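Local coordinates for protein ORF10 (Moritella marina, PDB 6RIW) that forms the ketosynthase-chain length factor didomain of a polyunsaturated fatty acid synthase and probably takes part in condensing acyl chains on carrier protein, at residues Ala485-Lys488 / Thr489-Asn492; Ala790-Ser793 / Ala794-Ala798; Ile847-Ala850 / Leu851-Gln855. All coordinates share one frame; numbering follows the deposited sequence.

Contact 1. Residues Ala485-Lys488 / Thr489-Asn492; sequences AQFK and TLLN
Leu491 lays a methyl on the ring of Phe487, one turn back along helix 484-492, an i to i+4 CH-pi contact in the second ketosynthase-like unit of this thiolase-like didomain. The evidence is direct: Leu491 CD1 stands 3.8 Å from the centroid of the Phe487 ring and only 9° off its normal, so the methyl sits over the centre of one face. A second leucine meets the rim: Leu490 CD2 lies near the ring plane, 4.2 Å from Phe487 CD1. One aromatic ring is thus touched by two leucines, over a face and at an edge.

The torsions explain the pairing. Phe487 holds CG anti to its own nitrogen (chi1 -166°), while Leu491 has CG beside its nitrogen, bringing Leu491 CG within 3.2 Å of Phe487 O. Beneath the side chains the alpha-helical ladder is regular: Leu491 N donates to Phe487 O at 2.9 Å, and Leu490 N reaches Gln486 O at the same length. Thr489 N to Ala485 O and Asn492 N to Lys488 O are its neighbouring rungs.

Farther out, the buried side of the helix meets helix 841-854, with Phe487 against Ile847 and Leu851 and with Leu491 against Lys848. Phe478, on the strand preceding this helix, also meets the Phe487 ring, with the planes inclined rather than parallel. Near the first turn, Gln486 turns its OE1 back to the backbone nitrogen of Ser482. Toward the C-terminal end, Asn492 crosses the extended side chain of Lys488, four residues back, and the Asn492 amide is fixed from outside through a hydrogen bond of ND2 to Gln855 OE1; Asn492 ND2 also lies 3.9 Å from Lys488 CG.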
loop_
_atom_site.group_PDB
_atom_site.type_symbol
_atom_site.label_atom_id
_atom_site.label_comp_id
_atom_site.label_asym_id
_atom_site.label_seq_id
_atom_site.Cartn_x
_atom_site.Cartn_y
_atom_site.Cartn_z
ATOM N N ALA A 485 -14.123 10.804 -22.798
ATOM C CA ALA A 485 -15.064 10.939 -23.915
ATOM C C ALA A 485 -15.406 9.584 -24.524
ATOM O O ALA A 485 -16.578 9.296 -24.814
ATOM C CB ALA A 485 -14.486 11.885 -24.983
ATOM N N GLN A 486 -14.401 8.721 -24.686
ATOM C CA GLN A 486 -14.627 7.392 -25.250
ATOM C C GLN A 486 -15.428 6.509 -24.300
ATOM O O GLN A 486 -16.293 5.740 -24.731
ATOM C CB GLN A 486 -13.279 6.745 -25.596
ATOM C CG GLN A 486 -12.600 7.342 -26.830
ATOM C CD GLN A 486 -11.195 6.772 -27.055
ATOM O OE1 GLN A 486 -10.928 5.616 -26.727
ATOM N NE2 GLN A 486 -10.299 7.584 -27.616
ATOM N N PHE A 487 -15.158 6.609 -22.998
ATOM C CA PHE A 487 -15.946 5.865 -22.019
ATOM C C PHE A 487 -17.405 6.321 -22.037
ATOM O O PHE A 487 -18.329 5.501 -21.970
ATOM C CB PHE A 487 -15.313 6.072 -20.637
ATOM C CG PHE A 487 -15.791 5.113 -19.544
ATOM C CD1 PHE A 487 -15.993 3.762 -19.791
ATOM C CD2 PHE A 487 -15.977 5.590 -18.257
ATOM C CE1 PHE A 487 -16.395 2.909 -18.776
ATOM C CE2 PHE A 487 -16.392 4.749 -17.224
ATOM C CZ PHE A 487 -16.603 3.403 -17.483
ATOM N N LYS A 488 -17.629 7.632 -22.094
ATOM C CA LYS A 488 -19.001 8.141 -22.124
ATOM C C LYS A 488 -19.762 7.569 -23.317
ATOM O O LYS A 488 -20.889 7.082 -23.184
ATOM C CB LYS A 488 -18.964 9.669 -22.171
ATOM C CG LYS A 488 -20.335 10.352 -22.018
ATOM C CD LYS A 488 -20.167 11.888 -22.128
ATOM C CE LYS A 488 -21.519 12.604 -22.121
ATOM N NZ LYS A 488 -21.348 14.088 -22.186
ATOM N N THR A 489 -19.141 7.607 -24.489
ATOM C CA THR A 489 -19.770 7.073 -25.701
ATOM C C THR A 489 -20.012 5.576 -25.592
ATOM O O THR A 489 -21.087 5.076 -25.948
ATOM C CB THR A 489 -18.875 7.366 -26.893
ATOM O OG1 THR A 489 -18.770 8.781 -27.045
ATOM C CG2 THR A 489 -19.437 6.741 -28.160
ATOM N N LEU A 490 -19.010 4.839 -25.111
ATOM C CA LEU A 490 -19.181 3.411 -24.875
ATOM C C LEU A 490 -20.410 3.128 -24.017
ATOM O O LEU A 490 -21.225 2.255 -24.343
ATOM C CB LEU A 490 -17.905 2.863 -24.217
ATOM C CG LEU A 490 -17.859 1.351 -23.988
ATOM C CD1 LEU A 490 -17.286 0.676 -25.211
ATOM C CD2 LEU A 490 -17.000 1.035 -22.758
ATOM N N LEU A 491 -20.547 3.829 -22.883
ATOM C CA LEU A 491 -21.645 3.533 -21.971
ATOM C C LEU A 491 -22.988 3.891 -22.591
ATOM O O LEU A 491 -23.970 3.153 -22.439
ATOM C CB LEU A 491 -21.449 4.303 -20.664
ATOM C CG LEU A 491 -20.201 3.885 -19.905
ATOM C CD1 LEU A 491 -19.951 4.887 -18.746
ATOM C CD2 LEU A 491 -20.407 2.474 -19.386
ATOM N N ASN A 492 -23.044 5.020 -23.292
ATOM C CA ASN A 492 -24.318 5.459 -23.857
ATOM C C ASN A 492 -24.795 4.515 -24.948
ATOM O O ASN A 492 -26.005 4.336 -25.118
ATOM C CB ASN A 492 -24.192 6.880 -24.391
ATOM C CG ASN A 492 -24.259 7.916 -23.282
ATOM O OD1 ASN A 492 -24.816 7.650 -22.226
ATOM N ND2 ASN A 492 -23.685 9.087 -23.511
#

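Contact 2. Residues Ala790-Ser793 / Ala794-Ala798; sequences AGIS and AADVA
The carboxylate of Asp796 is the flat side-chain group here, and Ser793 grips it at OD2, closing the 3-10 turn that leads from the Schellman end of helix 776-790 into strand 797-801. Ser793 N meets Asp796 OD2 on its anti side at 2.8 Å, nearly straight at 171° and 22° out of the carboxylate plane. The hydroxyl of the same serine adds a weak bond, Ser793 OG to Asp796 OD2 at 2.9 Å, so one oxygen takes two donors from one residue. Close to that oxygen there is also carbon, since Ile792 CB lies 3.5 Å from Asp796 OD2.

The backbone answers in the other direction: Asp796 N donates to Ser793 O over 2.9 Å, coming from well above the carbonyl plane. Val797 N to Ala794 O, at 3.2 Å, continues the turn by one residue. A leucine in place of Asp796 would remove both carboxylate oxygens, and Ser793 N would probably be left without its straight acceptor while the serine hydroxyl became free to turn.

Upstream, Gly791 has positive phi and is the C-prime residue of the Schellman motif, with Ile792 N bonded to Leu787 O and Gly791 N to Thr788 O. Ile792 then points its CB toward the following segment, its side chain running antiparallel to that of Asp796. Placing CG1 between the backbone nitrogen and carbonyl carbon (chi1 66°) directs the branch to Val797, and the two side chains cross at about a right angle. Leu787 of the helix touches both residues, and Ala798 pairs through its backbone with His865, tying this surface turn to strand 865-870. The apolar meeting itself is a single methyl pair, Ile792 CD1 to Val797 CG2 at 4.0 Å.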
loop_
_atom_site.group_PDB
_atom_site.type_symbol
_atom_site.label_atom_id
_atom_site.label_comp_id
_atom_site.label_asym_id
_atom_site.label_seq_id
_atom_site.Cartn_x
_atom_site.Cartn_y
_atom_site.Cartn_z
ATOM N N ALA A 790 -27.865 10.738 3.065
ATOM C CA ALA A 790 -28.220 11.527 1.899
ATOM C C ALA A 790 -29.509 12.312 2.097
ATOM O O ALA A 790 -29.768 13.247 1.334
ATOM C CB ALA A 790 -28.360 10.628 0.660
ATOM N N GLY A 791 -30.323 11.946 3.084
ATOM C CA GLY A 791 -31.584 12.624 3.304
ATOM C C GLY A 791 -32.680 12.262 2.331
ATOM O O GLY A 791 -33.529 13.103 2.033
ATOM N N ILE A 792 -32.691 11.030 1.815
ATOM C CA ILE A 792 -33.698 10.590 0.861
ATOM C C ILE A 792 -34.260 9.255 1.330
ATOM O O ILE A 792 -33.781 8.641 2.283
ATOM C CB ILE A 792 -33.159 10.465 -0.585
ATOM C CG1 ILE A 792 -32.113 9.337 -0.697
ATOM C CG2 ILE A 792 -32.607 11.795 -1.084
ATOM C CD1 ILE A 792 -31.745 8.992 -2.155
ATOM N N SER A 793 -35.301 8.818 0.649
ATOM C CA SER A 793 -35.900 7.520 0.901
ATOM C C SER A 793 -35.535 6.575 -0.237
ATOM O O SER A 793 -35.155 7.007 -1.329
ATOM C CB SER A 793 -37.424 7.645 1.014
ATOM O OG SER A 793 -37.965 7.916 -0.277
ATOM N N ALA A 794 -35.660 5.275 0.028
ATOM C CA ALA A 794 -35.329 4.291 -0.998
ATOM C C ALA A 794 -36.134 4.511 -2.273
ATOM O O ALA A 794 -35.622 4.278 -3.372
ATOM C CB ALA A 794 -35.552 2.883 -0.455
ATOM N N ALA A 795 -37.388 4.979 -2.158
ATOM C CA ALA A 795 -38.195 5.200 -3.353
ATOM C C ALA A 795 -37.672 6.346 -4.212
ATOM O O ALA A 795 -38.061 6.467 -5.381
ATOM C CB ALA A 795 -39.654 5.466 -2.948
ATOM N N ASP A 796 -36.797 7.187 -3.662
ATOM C CA ASP A 796 -36.193 8.290 -4.393
ATOM C C ASP A 796 -35.087 7.851 -5.346
ATOM O O ASP A 796 -34.598 8.679 -6.125
ATOM C CB ASP A 796 -35.625 9.311 -3.402
ATOM C CG ASP A 796 -36.706 10.052 -2.651
ATOM O OD1 ASP A 796 -37.692 10.441 -3.319
ATOM O OD2 ASP A 796 -36.564 10.246 -1.416
ATOM N N VAL A 797 -34.679 6.590 -5.308
ATOM C CA VAL A 797 -33.564 6.110 -6.122
ATOM C C VAL A 797 -34.073 5.661 -7.486
ATOM O O VAL A 797 -34.958 4.798 -7.585
ATOM C CB VAL A 797 -32.813 4.977 -5.404
ATOM C CG1 VAL A 797 -31.783 4.347 -6.343
ATOM C CG2 VAL A 797 -32.121 5.510 -4.137
ATOM N N ALA A 798 -33.495 6.234 -8.545
ATOM C CA ALA A 798 -33.929 5.974 -9.913
ATOM C C ALA A 798 -33.368 4.666 -10.456
ATOM O O ALA A 798 -34.035 3.969 -11.228
ATOM C CB ALA A 798 -33.493 7.123 -10.818
#

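Contact 3. Residues Ile847-Ala850 / Leu851-Gln855; sequences IKTA and LLLDQ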
loop_
_atom_site.group_PDB
_atom_site.type_symbol
_atom_site.label_atom_id
_atom_site.label_comp_id
_atom_site.label_asym_id
_atom_site.label_seq_id
_atom_site.Cartn_x
_atom_site.Cartn_y
_atom_site.Cartn_z
ATOM N N ILE A 847 -17.670 6.715 -11.913
ATOM C CA ILE A 847 -17.574 7.530 -13.123
ATOM C C ILE A 847 -18.729 7.237 -14.084
ATOM O O ILE A 847 -19.311 8.170 -14.664
ATOM C CB ILE A 847 -16.205 7.336 -13.791
ATOM C CG1 ILE A 847 -15.145 8.006 -12.901
ATOM C CG2 ILE A 847 -16.201 7.934 -15.238
ATOM C CD1 ILE A 847 -13.739 7.961 -13.481
ATOM N N LYS A 848 -19.087 5.953 -14.275
ATOM C CA LYS A 848 -20.298 5.646 -15.042
ATOM C C LYS A 848 -21.499 6.417 -14.494
ATOM O O LYS A 848 -22.263 7.038 -15.250
ATOM C CB LYS A 848 -20.614 4.148 -15.006
ATOM C CG LYS A 848 -22.023 3.836 -15.557
ATOM C CD LYS A 848 -22.416 2.359 -15.426
ATOM C CE LYS A 848 -23.916 2.127 -15.660
ATOM N NZ LYS A 848 -24.300 0.704 -15.431
ATOM N N THR A 849 -21.691 6.340 -13.179
ATOM C CA THR A 849 -22.853 6.952 -12.540
ATOM C C THR A 849 -22.808 8.468 -12.662
ATOM O O THR A 849 -23.824 9.107 -12.983
ATOM C CB THR A 849 -22.909 6.527 -11.076
ATOM O OG1 THR A 849 -23.012 5.098 -10.989
ATOM C CG2 THR A 849 -24.092 7.164 -10.347
ATOM N N ALA A 850 -21.634 9.067 -12.429
ATOM C CA ALA A 850 -21.517 10.520 -12.574
ATOM C C ALA A 850 -21.776 10.973 -14.009
ATOM O O ALA A 850 -22.409 12.012 -14.225
ATOM C CB ALA A 850 -20.138 10.987 -12.112
ATOM N N LEU A 851 -21.298 10.214 -15.008
ATOM C CA LEU A 851 -21.562 10.602 -16.400
ATOM C C LEU A 851 -23.053 10.532 -16.715
ATOM O O LEU A 851 -23.591 11.425 -17.384
ATOM C CB LEU A 851 -20.759 9.726 -17.373
ATOM C CG LEU A 851 -19.226 9.894 -17.466
ATOM C CD1 LEU A 851 -18.579 8.781 -18.329
ATOM C CD2 LEU A 851 -18.809 11.278 -18.006
ATOM N N LEU A 852 -23.741 9.487 -16.236
ATOM C CA LEU A 852 -25.176 9.355 -16.480
ATOM C C LEU A 852 -25.954 10.489 -15.832
ATOM O O LEU A 852 -26.870 11.047 -16.441
ATOM C CB LEU A 852 -25.694 8.025 -15.933
ATOM C CG LEU A 852 -25.316 6.742 -16.684
ATOM C CD1 LEU A 852 -26.097 5.555 -16.093
ATOM C CD2 LEU A 852 -25.569 6.872 -18.181
ATOM N N LEU A 853 -25.624 10.816 -14.584
ATOM C CA LEU A 853 -26.281 11.928 -13.901
ATOM C C LEU A 853 -25.952 13.277 -14.531
ATOM O O LEU A 853 -26.816 14.163 -14.569
ATOM C CB LEU A 853 -25.892 11.922 -12.430
ATOM C CG LEU A 853 -26.481 10.753 -11.647
ATOM C CD1 LEU A 853 -25.743 10.674 -10.314
ATOM C CD2 LEU A 853 -27.972 10.908 -11.434
ATOM N N ASP A 854 -24.729 13.456 -15.032
ATOM C CA ASP A 854 -24.383 14.684 -15.734
ATOM C C ASP A 854 -25.212 14.880 -17.001
ATOM O O ASP A 854 -25.402 16.023 -17.437
ATOM C CB ASP A 854 -22.905 14.686 -16.095
ATOM C CG ASP A 854 -22.443 16.046 -16.593
ATOM O OD1 ASP A 854 -22.667 17.037 -15.874
ATOM O OD2 ASP A 854 -21.878 16.144 -17.701
ATOM N N GLN A 855 -25.687 13.792 -17.601
ATOM C CA GLN A 855 -26.522 13.813 -18.804
ATOM C C GLN A 855 -28.009 13.975 -18.509
ATOM O O GLN A 855 -28.801 14.049 -19.453
ATOM C CB GLN A 855 -26.337 12.507 -19.599
ATOM C CG GLN A 855 -25.016 12.347 -20.255
ATOM C CD GLN A 855 -24.724 10.874 -20.631
ATOM O OE1 GLN A 855 -23.584 10.530 -20.938
ATOM N NE2 GLN A 855 -25.749 10.017 -20.593
#
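Helix 841-854, in the second ketosynthase-like unit of the thiolase-like fold, makes its last turns here through mostly buried i to i+4 contacts. Four backbone rungs define it, from Leu851 N to Ile847 O at 2.9 Å through to Asp854 N to Ala850 O at 2.8 Å. Gln855 N makes only weak bonds, to Leu851 O and Leu852 O, which fits its place just beyond the helix.

Two side-chain pairs run alongside, pointing the same way: Ile847 CG2 lies 4.0 Å from Leu851 CD1, and Thr849 CG2 is 3.9 Å from Leu853 CD1. The first pair faces strand 469-478, where both residues touch Met474; the second faces Ile866 of strand 865-870. Thr849 can offer a methyl because CG2 is anti to the backbone nitrogen, leaving OG1 (chi1 -60°) turned back to Ser845 O.

Lys848, though buried, has its charge answered: NZ forms a salt bridge to Glu801 and a hydrogen bond to Ser828 OG. Its extended chain crosses the side chain of Leu852, one turn on, obliquely, with Lys848 CE 4.1 Å from Leu852 CD1.

Contacts 1 and 3 sit on neighbouring helices, 484-492 and 841-854, with centres about 10 Å apart, and they touch: Lys488 CE lies 3.2 Å from Gln855 OE1. Contact 3 is the buried member and relies on aliphatic pairs; contact 1 is only partly buried, combining a buried aromatic ring with exposed polar residues. Contact 2 is at the surface, its centre about 17 Å from that of contact 3, and is held by a carboxylate rather than by packing alone. Strand 865-870 nevertheless links these two, meeting Val797 of contact 2 and Leu853 of contact 3.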